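Long-range contact in ribokinase (Giardia lamblia, PDB 6WHJ), which probably phosphorylates ribose at O-5 with magnesium-bound ATP, giving ribose 5-phosphate for nucleotide synthesis and the pentose phosphate pathway: residues C89-G102 and V114-V128. Numbering follows the deposited sequence.
Sequences CIKQVSGAPTGNAG and VISEGANGMLKPSLV
Lys91 lies along Leu127, the two side chains running past each other in opposite directions, and its length can be followed atom by atom. CB starts against Leu127 CD2 at 3.7 Å. With CG beside the backbone N (chi1 -66°), Lys91 CG comes 3.5 Å from Leu127 O, and the bend at chi2 (-47°) keeps CD and CE near that oxygen. Val128 CG1 touches the chain at CG and again, more loosely, at CE. Val93, the next inward-facing residue, splits its branches: CG1 meets Leu127 CD2, the two side chains crossing at a slant, while CG2 drops onto the methyl of Ala119, 3.8 Å from its CB. Met122, bent at chi2, brings SD to Ala96 CB and sets its methyl CE against CA and C of Gly95.

From here the contact becomes polar. Ala119 N donates to Pro97 O at 2.8 Å, nearly along the C=O axis, tying the 3-10 turn 119-122 to the loop. Beyond it the strands pair antiparallel: Asn100 and Ser116 exchange two backbone bonds, as do Gly102 and Val114. Asn100 OD1 leans to 3.4 Å from Ser116 CB, but its hydrogen bond is to Trp21 of the second subunit.

Hairpin 99-105/111-116 belongs to the four-stranded lid sheet of the ribokinase fold, which 111-116 continues in parallel with a strand of the second subunit. Asn120 and Ile115 adjoin Asn16 and Glu146, predicted sugar ligands, so the hairpin base probably borders the ribose site. Strand 91-93 edges the large sheet as its outermost member, parallel to 62-69, while helix 149-165 packs against Leu123 and Pro125.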
ATOM      1  N   CYS B  89      14.423 -13.108 -19.989  1.00 33.12           N
ATOM      2  CA  CYS B  89      15.223 -11.943 -20.370  1.00 36.23           C
ATOM      3  C   CYS B  89      14.657 -10.706 -19.658  1.00 33.47           C
ATOM      4  O   CYS B  89      14.250  -9.723 -20.273  1.00 34.70           O
ATOM      5  CB  CYS B  89      15.307 -11.755 -21.889  1.00 32.44           C
ATOM      6  SG  CYS B  89      13.731 -11.577 -22.724  1.00 41.36           S
ATOM      7  N   ILE B  90      14.615 -10.775 -18.327  1.00 31.86           N
ATOM      8  CA  ILE B  90      14.203  -9.638 -17.507  1.00 31.38           C
ATOM      9  C   ILE B  90      15.211  -8.509 -17.684  1.00 32.25           C
ATOM     10  O   ILE B  90      16.372  -8.613 -17.267  1.00 32.42           O
ATOM     11  CB  ILE B  90      14.051 -10.012 -16.020  1.00 27.81           C
ATOM     12  CG1 ILE B  90      13.061 -11.162 -15.839  1.00 28.05           C
ATOM     13  CG2 ILE B  90      13.631  -8.804 -15.239  1.00 29.31           C
ATOM     14  CD1 ILE B  90      13.030 -11.730 -14.444  1.00 24.73           C
ATOM     15  N   LYS B  91      14.792  -7.452 -18.367  1.00 27.01           N
ATOM     16  CA  LYS B  91      15.634  -6.294 -18.590  1.00 28.24           C
ATOM     17  C   LYS B  91      15.522  -5.326 -17.415  1.00 28.24           C
ATOM     18  O   LYS B  91      14.416  -4.967 -17.005  1.00 30.82           O
ATOM     19  CB  LYS B  91      15.220  -5.618 -19.894  1.00 30.60           C
ATOM     20  CG  LYS B  91      15.475  -6.456 -21.164  1.00 32.34           C
ATOM     21  CD  LYS B  91      16.869  -7.095 -21.245  1.00 26.37           C
ATOM     22  CE  LYS B  91      16.916  -8.069 -22.428  1.00 35.97           C
ATOM     23  NZ  LYS B  91      18.170  -8.875 -22.569  1.00 33.32           N
ATOM     24  N   GLN B  92      16.658  -4.879 -16.884  1.00 28.77           N
ATOM     25  CA  GLN B  92      16.655  -3.881 -15.817  1.00 30.84           C
ATOM     26  C   GLN B  92      16.845  -2.492 -16.422  1.00 28.16           C
ATOM     27  O   GLN B  92      17.837  -2.249 -17.112  1.00 35.25           O
ATOM     28  CB  GLN B  92      17.737  -4.182 -14.782  1.00 28.34           C
ATOM     29  CG  GLN B  92      17.334  -5.310 -13.859  1.00 29.45           C
ATOM     30  CD  GLN B  92      18.270  -5.507 -12.680  1.00 33.70           C
ATOM     31  OE1 GLN B  92      19.342  -6.105 -12.798  1.00 39.63           O
ATOM     32  NE2 GLN B  92      17.852  -5.001 -11.519  1.00 31.06           N
ATOM     33  N   VAL B  93      15.905  -1.580 -16.150  1.00 30.94           N
ATOM     34  CA  VAL B  93      15.881  -0.244 -16.743  1.00 31.59           C
ATOM     35  C   VAL B  93      15.992   0.810 -15.645  1.00 31.87           C
ATOM     36  O   VAL B  93      15.618   0.579 -14.492  1.00 33.43           O
ATOM     37  CB  VAL B  93      14.601   0.000 -17.586  1.00 27.85           C
ATOM     38  CG1 VAL B  93      14.463  -1.049 -18.673  1.00 28.83           C
ATOM     39  CG2 VAL B  93      13.380   0.008 -16.708  1.00 31.30           C
ATOM     40  N   SER B  94      16.520   1.978 -16.009  1.00 34.84           N
ATOM     41  CA  SER B  94      16.704   3.072 -15.060  1.00 34.48           C
ATOM     42  C   SER B  94      15.592   4.110 -15.124  1.00 33.86           C
ATOM     43  O   SER B  94      15.590   5.042 -14.309  1.00 36.92           O
ATOM     44  CB  SER B  94      18.053   3.769 -15.281  1.00 31.08           C
ATOM     45  OG  SER B  94      18.223   4.111 -16.642  1.00 34.04           O
ATOM     46  N   GLY B  95      14.666   3.984 -16.074  1.00 31.59           N
ATOM     47  CA  GLY B  95      13.643   5.008 -16.233  1.00 35.30           C
ATOM     48  C   GLY B  95      12.689   5.056 -15.053  1.00 35.61           C
ATOM     49  O   GLY B  95      12.304   6.134 -14.594  1.00 40.89           O
ATOM     50  N   ALA B  96      12.217   3.901 -14.620  1.00 30.07           N
ATOM     51  CA  ALA B  96      11.276   3.776 -13.528  1.00 31.66           C
ATOM     52  C   ALA B  96      11.819   2.814 -12.477  1.00 31.66           C
ATOM     53  O   ALA B  96      12.758   2.057 -12.745  1.00 30.63           O
ATOM     54  CB  ALA B  96       9.918   3.274 -14.044  1.00 34.21           C
ATOM     55  N   PRO B  97      11.271   2.838 -11.261  1.00 30.14           N
ATOM     56  CA  PRO B  97      11.532   1.753 -10.305  1.00 30.65           C
ATOM     57  C   PRO B  97      10.780   0.489 -10.706  1.00 29.85           C
ATOM     58  O   PRO B  97       9.885   0.504 -11.553  1.00 29.25           O
ATOM     59  CB  PRO B  97      11.003   2.307  -8.978  1.00 23.33           C
ATOM     60  CG  PRO B  97       9.943   3.257  -9.385  1.00 25.15           C
ATOM     61  CD  PRO B  97      10.450   3.903 -10.654  1.00 24.20           C
ATOM     62  N   THR B  98      11.168  -0.625 -10.087  1.00 27.35           N
ATOM     63  CA  THR B  98      10.410  -1.862 -10.230  1.00 27.23           C
ATOM     64  C   THR B  98       8.950  -1.629  -9.846  1.00 26.61           C
ATOM     65  O   THR B  98       8.651  -0.877  -8.916  1.00 27.66           O
ATOM     66  CB  THR B  98      11.027  -2.957  -9.355  1.00 28.38           C
ATOM     67  OG1 THR B  98      12.338  -3.272  -9.839  1.00 30.58           O
ATOM     68  CG2 THR B  98      10.170  -4.228  -9.362  1.00 26.56           C
ATOM     69  N   GLY B  99       8.038  -2.227 -10.608  1.00 25.63           N
ATOM     70  CA  GLY B  99       6.627  -2.077 -10.306  1.00 25.25           C
ATOM     71  C   GLY B  99       6.269  -2.647  -8.947  1.00 27.82           C
ATOM     72  O   GLY B  99       6.925  -3.560  -8.436  1.00 27.35           O
ATOM     73  N   ASN B 100       5.230  -2.078  -8.338  1.00 21.92           N
ATOM     74  CA  ASN B 100       4.713  -2.619  -7.088  1.00 23.01           C
ATOM     75  C   ASN B 100       3.193  -2.518  -7.062  1.00 24.30           C
ATOM     76  O   ASN B 100       2.559  -1.941  -7.952  1.00 23.42           O
ATOM     77  CB  ASN B 100       5.306  -1.951  -5.833  1.00 22.18           C
ATOM     78  CG  ASN B 100       5.020  -0.458  -5.736  1.00 23.80           C
ATOM     79  OD1 ASN B 100       3.960   0.026  -6.127  1.00 23.87           O
ATOM     80  ND2 ASN B 100       5.931   0.257  -5.095  1.00 28.19           N
ATOM     81  N   ALA B 101       2.620  -3.107  -6.017  1.00 24.66           N
ATOM     82  CA  ALA B 101       1.196  -3.031  -5.728  1.00 24.52           C
ATOM     83  C   ALA B 101       1.011  -2.822  -4.231  1.00 26.57           C
ATOM     84  O   ALA B 101       1.628  -3.528  -3.421  1.00 27.26           O
ATOM     85  CB  ALA B 101       0.476  -4.309  -6.179  1.00 21.87           C
ATOM     86  N   GLY B 102       0.148  -1.873  -3.870  1.00 23.99           N
ATOM     87  CA  GLY B 102      -0.244  -1.665  -2.492  1.00 23.10           C
ATOM     88  C   GLY B 102      -1.597  -2.306  -2.269  1.00 24.75           C
ATOM     89  O   GLY B 102      -2.596  -1.889  -2.856  1.00 26.94           O
ATOM     90  N   VAL B 114      -3.814  -1.434  -5.761  1.00 26.47           N
ATOM     91  CA  VAL B 114      -3.362  -0.299  -6.553  1.00 28.03           C
ATOM     92  C   VAL B 114      -1.987  -0.652  -7.100  1.00 26.66           C
ATOM     93  O   VAL B 114      -1.054  -0.914  -6.328  1.00 21.95           O
ATOM     94  CB  VAL B 114      -3.298   1.001  -5.739  1.00 24.51           C
ATOM     95  CG1 VAL B 114      -2.823   2.133  -6.640  1.00 27.84           C
ATOM     96  CG2 VAL B 114      -4.635   1.327  -5.139  1.00 24.28           C
ATOM     97  N   ILE B 115      -1.864  -0.663  -8.421  1.00 29.56           N
ATOM     98  CA  ILE B 115      -0.613  -0.990  -9.092  1.00 26.74           C
ATOM     99  C   ILE B 115       0.085   0.298  -9.506  1.00 27.06           C
ATOM    100  O   ILE B 115      -0.530   1.187 -10.111  1.00 28.10           O
ATOM    101  CB  ILE B 115      -0.864  -1.888 -10.314  1.00 24.35           C
ATOM    102  CG1 ILE B 115      -1.599  -3.162  -9.885  1.00 26.56           C
ATOM    103  CG2 ILE B 115       0.430  -2.207 -11.003  1.00 27.24           C
ATOM    104  CD1 ILE B 115      -1.888  -4.120 -11.017  1.00 27.95           C
ATOM    105  N   SER B 116       1.379   0.383  -9.208  1.00 26.44           N
ATOM    106  CA  SER B 116       2.263   1.395  -9.773  1.00 24.10           C
ATOM    107  C   SER B 116       3.112   0.622 -10.768  1.00 25.36           C
ATOM    108  O   SER B 116       4.053  -0.080 -10.380  1.00 24.91           O
ATOM    109  CB  SER B 116       3.121   2.067  -8.706  1.00 26.60           C
ATOM    110  OG  SER B 116       3.993   3.041  -9.280  1.00 29.37           O
ATOM    111  N   GLU B 117       2.762   0.741 -12.051  1.00 26.11           N
ATOM    112  CA  GLU B 117       3.352  -0.131 -13.061  1.00 27.58           C
ATOM    113  C   GLU B 117       4.860   0.043 -13.121  1.00 25.61           C
ATOM    114  O   GLU B 117       5.593  -0.939 -13.282  1.00 26.33           O
ATOM    115  CB  GLU B 117       2.684   0.107 -14.416  1.00 23.86           C
ATOM    116  CG  GLU B 117       3.038   1.378 -15.092  1.00 27.65           C
ATOM    117  CD  GLU B 117       2.597   1.402 -16.544  1.00 33.33           C
ATOM    118  OE1 GLU B 117       1.981   0.410 -17.000  1.00 31.62           O
ATOM    119  OE2 GLU B 117       2.893   2.412 -17.228  1.00 32.69           O
ATOM    120  N   GLY B 118       5.345   1.271 -12.935  1.00 23.59           N
ATOM    121  CA  GLY B 118       6.783   1.491 -12.883  1.00 25.59           C
ATOM    122  C   GLY B 118       7.459   0.960 -14.131  1.00 25.83           C
ATOM    123  O   GLY B 118       7.039   1.235 -15.262  1.00 25.08           O
ATOM    124  N   ALA B 119       8.495   0.145 -13.923  1.00 24.72           N
ATOM    125  CA  ALA B 119       9.300  -0.344 -15.032  1.00 27.96           C
ATOM    126  C   ALA B 119       8.522  -1.258 -15.970  1.00 28.43           C
ATOM    127  O   ALA B 119       8.982  -1.508 -17.093  1.00 27.68           O
ATOM    128  CB  ALA B 119      10.540  -1.064 -14.503  1.00 27.31           C
ATOM    129  N   ASN B 120       7.361  -1.763 -15.542  1.00 25.66           N
ATOM    130  CA  ASN B 120       6.534  -2.538 -16.460  1.00 24.52           C
ATOM    131  C   ASN B 120       6.103  -1.696 -17.651  1.00 27.19           C
ATOM    132  O   ASN B 120       5.908  -2.228 -18.753  1.00 27.61           O
ATOM    133  CB  ASN B 120       5.323  -3.097 -15.716  1.00 24.21           C
ATOM    134  CG  ASN B 120       5.702  -4.177 -14.721  1.00 27.18           C
ATOM    135  OD1 ASN B 120       6.335  -5.172 -15.089  1.00 27.17           O
ATOM    136  ND2 ASN B 120       5.352  -3.974 -13.449  1.00 22.52           N
ATOM    137  N   GLY B 121       6.022  -0.376 -17.474  1.00 24.17           N
ATOM    138  CA  GLY B 121       5.666   0.505 -18.567  1.00 26.31           C
ATOM    139  C   GLY B 121       6.757   0.703 -19.611  1.00 29.83           C
ATOM    140  O   GLY B 121       6.473   1.304 -20.654  1.00 32.28           O
ATOM    141  N   MET B 122       7.983   0.223 -19.366  1.00 27.71           N
ATOM    142  CA  MET B 122       9.052   0.322 -20.358  1.00 28.88           C
ATOM    143  C   MET B 122       9.203  -0.923 -21.223  1.00 28.61           C
ATOM    144  O   MET B 122      10.016  -0.907 -22.158  1.00 27.51           O
ATOM    145  CB  MET B 122      10.411   0.602 -19.701  1.00 28.55           C
ATOM    146  CG  MET B 122      10.694   2.058 -19.401  1.00 33.27           C
ATOM    147  SD  MET B 122       9.833   2.685 -17.960  1.00 43.18           S
ATOM    148  CE  MET B 122      10.635   4.291 -17.838  1.00 35.47           C
ATOM    149  N   LEU B 123       8.477  -2.000 -20.923  1.00 25.35           N
ATOM    150  CA  LEU B 123       8.592  -3.255 -21.666  1.00 25.52           C
ATOM    151  C   LEU B 123       7.964  -3.055 -23.038  1.00 26.11           C
ATOM    152  O   LEU B 123       6.742  -3.026 -23.173  1.00 24.86           O
ATOM    153  CB  LEU B 123       7.917  -4.392 -20.903  1.00 28.21           C
ATOM    154  CG  LEU B 123       8.061  -5.816 -21.453  1.00 26.72           C
ATOM    155  CD1 LEU B 123       9.507  -6.217 -21.438  1.00 23.18           C
ATOM    156  CD2 LEU B 123       7.253  -6.806 -20.651  1.00 23.87           C
ATOM    157  N   LYS B 124       8.810  -2.910 -24.053  1.00 31.93           N
ATOM    158  CA  LYS B 124       8.482  -2.764 -25.464  1.00 26.94           C
ATOM    159  C   LYS B 124       9.258  -3.831 -26.214  1.00 28.77           C
ATOM    160  O   LYS B 124      10.225  -4.385 -25.682  1.00 28.66           O
ATOM    161  CB  LYS B 124       8.891  -1.402 -26.055  1.00 28.13           C
ATOM    162  CG  LYS B 124       8.695  -0.137 -25.265  1.00 26.57           C
ATOM    163  CD  LYS B 124       9.252   1.004 -26.100  1.00 27.12           C
ATOM    164  CE  LYS B 124       8.686   2.345 -25.715  1.00 28.62           C
ATOM    165  NZ  LYS B 124       8.783   2.558 -24.247  1.00 31.74           N
ATOM    166  N   PRO B 125       8.870  -4.142 -27.456  1.00 27.82           N
ATOM    167  CA  PRO B 125       9.717  -5.034 -28.262  1.00 28.42           C
ATOM    168  C   PRO B 125      11.163  -4.575 -28.353  1.00 32.78           C
ATOM    169  O   PRO B 125      12.076  -5.395 -28.194  1.00 33.94           O
ATOM    170  CB  PRO B 125       9.034  -5.003 -29.640  1.00 28.80           C
ATOM    171  CG  PRO B 125       7.590  -4.739 -29.324  1.00 28.88           C
ATOM    172  CD  PRO B 125       7.605  -3.808 -28.139  1.00 27.49           C
ATOM    173  N   SER B 126      11.397  -3.271 -28.551  1.00 31.47           N
ATOM    174  CA  SER B 126      12.760  -2.768 -28.722  1.00 31.08           C
ATOM    175  C   SER B 126      13.635  -3.040 -27.495  1.00 33.49           C
ATOM    176  O   SER B 126      14.864  -3.126 -27.616  1.00 31.75           O
ATOM    177  CB  SER B 126      12.723  -1.275 -29.072  1.00 30.40           C
ATOM    178  OG  SER B 126      12.361  -0.475 -27.954  1.00 33.54           O
ATOM    179  N   LEU B 127      13.038  -3.131 -26.306  1.00 29.45           N
ATOM    180  CA  LEU B 127      13.807  -3.480 -25.116  1.00 30.97           C
ATOM    181  C   LEU B 127      14.262  -4.935 -25.132  1.00 31.96           C
ATOM    182  O   LEU B 127      15.247  -5.277 -24.466  1.00 29.70           O
ATOM    183  CB  LEU B 127      12.977  -3.215 -23.857  1.00 29.89           C
ATOM    184  CG  LEU B 127      13.759  -3.325 -22.554  1.00 32.53           C
ATOM    185  CD1 LEU B 127      14.847  -2.267 -22.554  1.00 26.76           C
ATOM    186  CD2 LEU B 127      12.843  -3.199 -21.329  1.00 29.52           C
ATOM    187  N   VAL B 128      13.560  -5.795 -25.863  1.00 28.60           N
ATOM    188  CA  VAL B 128      13.893  -7.215 -25.943  1.00 34.49           C
ATOM    189  C   VAL B 128      14.041  -7.548 -27.424  1.00 34.48           C
ATOM    190  O   VAL B 128      13.203  -8.262 -28.000  1.00 32.64           O
ATOM    191  CB  VAL B 128      12.836  -8.086 -25.238  1.00 33.44           C
ATOM    192  CG1 VAL B 128      13.058  -8.072 -23.742  1.00 32.46           C
ATOM    193  CG2 VAL B 128      11.428  -7.592 -25.532  1.00 32.49           C
TER
HETATM  194  O   HOH W   1       6.794   1.494  -8.996  1.00 32.63           O